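Local structure of resiniferatoxin-binding, phosphotriesterase-related protein (Rhodobacter sphaeroides 2.4.1, 3K2G) at residues B[235-240]-B[258-263]; B[59-64]-B[77-82]. The protein probably hydrolyses phosphoric esters at a binuclear zinc centre, being a TIM-barrel member of the phosphotriesterase family. One frame throughout, in Å; residues are numbered along the deposited sequence.

Contact 1 of 2, residues B[235-240]-B[258-263]; sequences VLCHMN and FLEFDM. With ZN (zinc ion), chain J.
His-238 and Asp-262 meet just past the C-terminal ends of two neighbouring parallel strands of the TIM barrel, in the binuclear zinc site; helix 246-255 joins the strands into a beta-alpha-beta unit. NE2 of His-238 binds the zinc ion at 2.3 Å, and two waters, His-209 and Glu-177 also bind this metal. On the other nitrogen, ND1 donates to Asp-262 OD1 at 2.6 Å, reaching it from above the carboxylate, whose plane stands 69° from the ring. Asp-262 OD2 takes the backbone N of His-238 at 2.9 Å on its syn side, so one carboxylate grips both the ring and the main chain of a first-shell ligand, which would limit rotation of the imidazole. The strand pairing leads up to this site: Leu-236 N donates to Phe-258 O (3.0 Å), and Glu-260 N to Leu-236 O (2.9 Å). Past the strand end, Met-239 N bonds Glu-260 O at 3.0 Å, while CB of this selenomethionine sits over the Phe-261 ring, 4.0 Å from its centroid and 11° off the normal. Leu-259 and Phe-261 pack against helices 246-255 and 280-292, whereas Val-235 and Glu-260 touch Leu-300 of strand 299-301.

Contact 2 of 2, residues B[59-64]-B[77-82]; sequences APISIE and KHNIAL
The imidazole of His-78 meets the backbone of Pro-60 and Ile-61 obliquely, through CD2, and the carboxamide of Asn-79 has Ile-61 CD1 packed beside its OD1. Both segments belong to the long excursion of the TIM barrel between strand 31-32 and helix 85-97. Segment 59-64 follows helix 54-58. Segment 77-82 runs through an inverse gamma turn centred on Ile-80 into the short, weakly bonded strand 81-82, which pairs antiparallel with strand 39-40. This is plain loop-to-loop packing. The segments share no hydrogen bond and bury 200 Å² in all.

CD2 of His-78 does most of the touching. It lies 3.1 Å from the backbone N of Ile-61, 3.5 Å from Ile-61 CG1 and 3.9 Å from Pro-60 CA, a close fit against the main chain. CB of His-78 points toward the other loop, and CG is anti to the backbone N (chi1 176°). The side chains of His-78 and Ile-61 cross at about a right angle.

Beyond the segments, the polar groups find other partners. Lys-308 NZ bonds the carbonyls of His-78 and Ala-81, while Asn-79 ND2 donates to Pro-73 O and Asn-79 OD1 accepts from Met-309 N. The carboxamide is thus bonded through both its polar atoms, and Ile-61 packs against it: the methyl CD1 rests 3.4 Å from Asn-79 OD1 and 3.7 Å from Asn-79 CB.

The two contacts sit at different distances from the centre of the chain, one at the barrel strands and one among the loops. The centre of contact 1 lies about 8 Å from it, and this contact supplies a zinc ligand; the centre of contact 2 lies about 22 Å from it. Their centres are about 26 Å apart and their nearest atoms about 12 Å, so they do not touch. The bound dimercaptobutanediol is nearer contact 1: the His-238 side chain is about 6 Å from it, that of Asn-79 about 10 Å. Segment 77-82 also reaches its pocket indirectly, since Ile-80 bonds Cys-41 by backbone and packs on Phe-74, both of which line it. The Asn-79 side chain is about 14 Å from a bound zinc ion.

Contact 1 of 2, residues B[235-240]-B[258-263]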
loop_
_atom_site.group_PDB
_atom_site.type_symbol
_atom_site.label_atom_id
_atom_site.label_comp_id
_atom_site.label_asym_id
_atom_site.label_seq_id
_atom_site.Cartn_x
_atom_site.Cartn_y
_atom_site.Cartn_z
ATOM N N VAL B 235 7.433 12.656 -25.980
ATOM C CA VAL B 235 6.981 11.333 -25.569
ATOM C C VAL B 235 8.077 10.615 -24.790
ATOM O O VAL B 235 9.196 10.466 -25.285
ATOM C CB VAL B 235 6.620 10.459 -26.795
ATOM C CG1 VAL B 235 6.207 9.067 -26.336
ATOM C CG2 VAL B 235 5.488 11.113 -27.596
ATOM N N LEU B 236 7.755 10.186 -23.571
ATOM C CA LEU B 236 8.706 9.462 -22.737
ATOM C C LEU B 236 8.447 7.972 -22.923
ATOM O O LEU B 236 7.394 7.471 -22.521
ATOM C CB LEU B 236 8.516 9.832 -21.265
ATOM C CG LEU B 236 8.765 11.294 -20.894
ATOM C CD1 LEU B 236 8.346 11.529 -19.452
ATOM C CD2 LEU B 236 10.234 11.635 -21.085
ATOM N N CYS B 237 9.408 7.275 -23.527
ATOM C CA CYS B 237 9.284 5.838 -23.799
ATOM C C CYS B 237 9.570 4.916 -22.628
ATOM O O CYS B 237 10.245 5.285 -21.667
ATOM C CB CYS B 237 10.228 5.427 -24.932
ATOM S SG CYS B 237 9.967 6.264 -26.516
ATOM N N HIS B 238 9.049 3.698 -22.736
ATOM C CA HIS B 238 9.282 2.654 -21.742
ATOM C C HIS B 238 8.855 2.982 -20.319
ATOM O O HIS B 238 9.625 2.833 -19.369
ATOM C CB HIS B 238 10.762 2.275 -21.784
ATOM C CG HIS B 238 11.296 2.139 -23.178
ATOM N ND1 HIS B 238 10.581 1.527 -24.186
ATOM C CD2 HIS B 238 12.463 2.544 -23.735
ATOM C CE1 HIS B 238 11.285 1.561 -25.305
ATOM N NE2 HIS B 238 12.430 2.174 -25.058
HETATM N N MSE B 239 7.610 3.403 -20.170
HETATM C CA MSE B 239 7.094 3.735 -18.850
HETATM C C MSE B 239 6.667 2.503 -18.055
HETATM O O MSE B 239 6.602 2.548 -16.831
HETATM C CB MSE B 239 5.917 4.691 -18.988
HETATM C CG MSE B 239 6.324 6.055 -19.548
HETATM SE SE MSE B 239 7.749 6.896 -18.533
HETATM C CE MSE B 239 6.805 7.060 -16.849
ATOM N N ASN B 240 6.393 1.404 -18.758
ATOM C CA ASN B 240 5.944 0.160 -18.130
ATOM C C ASN B 240 6.623 -0.239 -16.818
ATOM O O ASN B 240 5.944 -0.529 -15.839
ATOM C CB ASN B 240 6.061 -1.012 -19.113
ATOM C CG ASN B 240 5.214 -0.822 -20.355
ATOM O OD1 ASN B 240 4.274 -1.581 -20.607
ATOM N ND2 ASN B 240 5.545 0.191 -21.141
ATOM N N PHE B 258 3.944 12.899 -22.776
ATOM C CA PHE B 258 3.175 11.692 -23.004
ATOM C C PHE B 258 3.923 10.583 -22.269
ATOM O O PHE B 258 5.151 10.578 -22.224
ATOM C CB PHE B 258 3.119 11.365 -24.497
ATOM C CG PHE B 258 2.126 12.186 -25.267
ATOM C CD1 PHE B 258 0.787 11.812 -25.318
ATOM C CD2 PHE B 258 2.531 13.327 -25.955
ATOM C CE1 PHE B 258 -0.138 12.562 -26.053
ATOM C CE2 PHE B 258 1.615 14.082 -26.689
ATOM C CZ PHE B 258 0.276 13.700 -26.740
ATOM N N LEU B 259 3.176 9.666 -21.672
ATOM C CA LEU B 259 3.768 8.534 -20.969
ATOM C C LEU B 259 3.503 7.344 -21.876
ATOM O O LEU B 259 2.365 6.906 -22.031
ATOM C CB LEU B 259 3.098 8.333 -19.610
ATOM C CG LEU B 259 3.161 9.536 -18.661
ATOM C CD1 LEU B 259 2.557 9.149 -17.318
ATOM C CD2 LEU B 259 4.612 9.988 -18.482
ATOM N N GLU B 260 4.557 6.829 -22.490
ATOM C CA GLU B 260 4.382 5.723 -23.412
ATOM C C GLU B 260 4.605 4.336 -22.825
ATOM O O GLU B 260 5.722 3.968 -22.467
ATOM C CB GLU B 260 5.293 5.925 -24.625
ATOM C CG GLU B 260 5.032 4.952 -25.757
ATOM C CD GLU B 260 5.809 5.311 -27.012
ATOM O OE1 GLU B 260 7.023 5.020 -27.088
ATOM O OE2 GLU B 260 5.197 5.904 -27.920
ATOM N N PHE B 261 3.521 3.577 -22.710
ATOM C CA PHE B 261 3.592 2.205 -22.226
ATOM C C PHE B 261 3.729 1.367 -23.496
ATOM O O PHE B 261 2.787 0.733 -23.960
ATOM C CB PHE B 261 2.320 1.859 -21.449
ATOM C CG PHE B 261 2.241 2.548 -20.115
ATOM C CD1 PHE B 261 2.777 1.955 -18.975
ATOM C CD2 PHE B 261 1.684 3.817 -20.009
ATOM C CE1 PHE B 261 2.765 2.620 -17.749
ATOM C CE2 PHE B 261 1.666 4.491 -18.792
ATOM C CZ PHE B 261 2.204 3.892 -17.658
ATOM N N ASP B 262 4.932 1.417 -24.060
ATOM C CA ASP B 262 5.275 0.719 -25.291
ATOM C C ASP B 262 5.799 -0.698 -25.093
ATOM O O ASP B 262 6.349 -1.278 -26.022
ATOM C CB ASP B 262 6.328 1.528 -26.057
ATOM C CG ASP B 262 7.401 2.105 -25.144
ATOM O OD1 ASP B 262 7.944 1.357 -24.300
ATOM O OD2 ASP B 262 7.706 3.311 -25.274
HETATM N N MSE B 263 5.637 -1.259 -23.901
HETATM C CA MSE B 263 6.139 -2.608 -23.654
HETATM C C MSE B 263 5.039 -3.627 -23.395
HETATM O O MSE B 263 5.281 -4.696 -22.826
HETATM C CB MSE B 263 7.138 -2.581 -22.498
HETATM C CG MSE B 263 8.425 -1.858 -22.873
HETATM SE SE MSE B 263 9.534 -1.228 -21.425
HETATM C CE MSE B 263 9.847 -2.932 -20.528
HETATM ZN ZN ZN J . 14.116 2.181 -26.619
HETATM O O HOH W 1 13.234 0.641 -27.792
HETATM O O HOH W 2 14.733 0.009 -25.781
#

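Contact 2 of 2, residues B[59-64]-B[77-82]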
loop_
_atom_site.group_PDB
_atom_site.type_symbol
_atom_site.label_atom_id
_atom_site.label_comp_id
_atom_site.label_asym_id
_atom_site.label_seq_id
_atom_site.Cartn_x
_atom_site.Cartn_y
_atom_site.Cartn_z
ATOM N N ALA B 59 22.567 -20.915 -31.712
ATOM C CA ALA B 59 21.385 -21.562 -32.276
ATOM C C ALA B 59 20.336 -20.612 -32.843
ATOM O O ALA B 59 20.193 -19.477 -32.391
ATOM C CB ALA B 59 20.735 -22.460 -31.223
ATOM N N PRO B 60 19.587 -21.072 -33.854
ATOM C CA PRO B 60 18.546 -20.242 -34.459
ATOM C C PRO B 60 17.327 -20.306 -33.540
ATOM O O PRO B 60 17.255 -21.174 -32.667
ATOM C CB PRO B 60 18.301 -20.931 -35.794
ATOM C CG PRO B 60 18.460 -22.381 -35.436
ATOM C CD PRO B 60 19.686 -22.377 -34.535
ATOM N N ILE B 61 16.374 -19.398 -33.716
ATOM C CA ILE B 61 15.195 -19.432 -32.864
ATOM C C ILE B 61 14.298 -20.596 -33.268
ATOM O O ILE B 61 13.890 -20.706 -34.425
ATOM C CB ILE B 61 14.373 -18.124 -32.952
ATOM C CG1 ILE B 61 15.209 -16.941 -32.453
ATOM C CG2 ILE B 61 13.109 -18.251 -32.112
ATOM C CD1 ILE B 61 14.564 -15.595 -32.706
ATOM N N SER B 62 14.012 -21.473 -32.311
ATOM C CA SER B 62 13.142 -22.620 -32.548
ATOM C C SER B 62 12.243 -22.781 -31.326
ATOM O O SER B 62 12.631 -22.421 -30.214
ATOM C CB SER B 62 13.961 -23.901 -32.751
ATOM O OG SER B 62 14.621 -24.280 -31.555
ATOM N N ILE B 63 11.052 -23.331 -31.536
ATOM C CA ILE B 63 10.084 -23.526 -30.459
ATOM C C ILE B 63 10.671 -24.216 -29.224
ATOM O O ILE B 63 10.255 -23.945 -28.090
ATOM C CB ILE B 63 8.854 -24.334 -30.972
ATOM C CG1 ILE B 63 7.763 -24.379 -29.899
ATOM C CG2 ILE B 63 9.265 -25.757 -31.359
ATOM C CD1 ILE B 63 6.473 -25.002 -30.389
ATOM N N GLU B 64 11.649 -25.090 -29.444
ATOM C CA GLU B 64 12.278 -25.837 -28.359
ATOM C C GLU B 64 13.091 -25.030 -27.353
ATOM O O GLU B 64 13.342 -25.506 -26.245
ATOM C CB GLU B 64 13.175 -26.945 -28.928
ATOM C CG GLU B 64 12.451 -27.990 -29.762
ATOM C CD GLU B 64 12.198 -27.543 -31.193
ATOM O OE1 GLU B 64 12.807 -26.539 -31.622
ATOM O OE2 GLU B 64 11.404 -28.210 -31.895
ATOM N N LYS B 77 22.030 -14.633 -30.976
ATOM C CA LYS B 77 22.437 -13.760 -32.075
ATOM C C LYS B 77 21.374 -13.638 -33.165
ATOM O O LYS B 77 21.180 -12.567 -33.736
ATOM C CB LYS B 77 23.744 -14.265 -32.704
ATOM C CG LYS B 77 24.966 -14.126 -31.816
ATOM C CD LYS B 77 26.215 -14.647 -32.518
ATOM C CE LYS B 77 27.446 -14.500 -31.638
ATOM N NZ LYS B 77 28.673 -15.000 -32.320
ATOM N N HIS B 78 20.690 -14.738 -33.452
ATOM C CA HIS B 78 19.657 -14.765 -34.485
ATOM C C HIS B 78 18.444 -13.909 -34.121
ATOM O O HIS B 78 17.733 -13.409 -34.993
ATOM C CB HIS B 78 19.209 -16.213 -34.717
ATOM C CG HIS B 78 18.086 -16.357 -35.697
ATOM N ND1 HIS B 78 18.163 -15.896 -36.994
ATOM C CD2 HIS B 78 16.871 -16.942 -35.579
ATOM C CE1 HIS B 78 17.045 -16.192 -37.632
ATOM N NE2 HIS B 78 16.244 -16.827 -36.796
ATOM N N ASN B 79 18.229 -13.739 -32.822
ATOM C CA ASN B 79 17.095 -12.987 -32.292
ATOM C C ASN B 79 17.222 -11.466 -32.369
ATOM O O ASN B 79 16.251 -10.768 -32.653
ATOM C CB ASN B 79 16.880 -13.407 -30.833
ATOM C CG ASN B 79 15.668 -12.753 -30.194
ATOM O OD1 ASN B 79 14.564 -12.798 -30.730
ATOM N ND2 ASN B 79 15.870 -12.157 -29.026
ATOM N N ILE B 80 18.426 -10.963 -32.126
ATOM C CA ILE B 80 18.669 -9.528 -32.091
ATOM C C ILE B 80 18.841 -8.773 -33.408
ATOM O O ILE B 80 19.792 -8.013 -33.584
ATOM C CB ILE B 80 19.870 -9.222 -31.164
ATOM C CG1 ILE B 80 21.124 -9.934 -31.671
ATOM C CG2 ILE B 80 19.552 -9.686 -29.744
ATOM C CD1 ILE B 80 22.334 -9.749 -30.769
ATOM N N ALA B 81 17.905 -8.978 -34.323
ATOM C CA ALA B 81 17.914 -8.284 -35.600
ATOM C C ALA B 81 16.673 -8.630 -36.404
ATOM O O ALA B 81 16.419 -9.793 -36.715
ATOM C CB ALA B 81 19.176 -8.625 -36.398
ATOM N N LEU B 82 15.884 -7.607 -36.712
ATOM C CA LEU B 82 14.683 -7.773 -37.511
ATOM C C LEU B 82 15.164 -7.438 -38.922
ATOM O O LEU B 82 15.294 -6.267 -39.289
ATOM C CB LEU B 82 13.595 -6.795 -37.045
ATOM C CG LEU B 82 13.028 -7.039 -35.637
ATOM C CD1 LEU B 82 12.083 -5.911 -35.243
ATOM C CD2 LEU B 82 12.285 -8.368 -35.618
#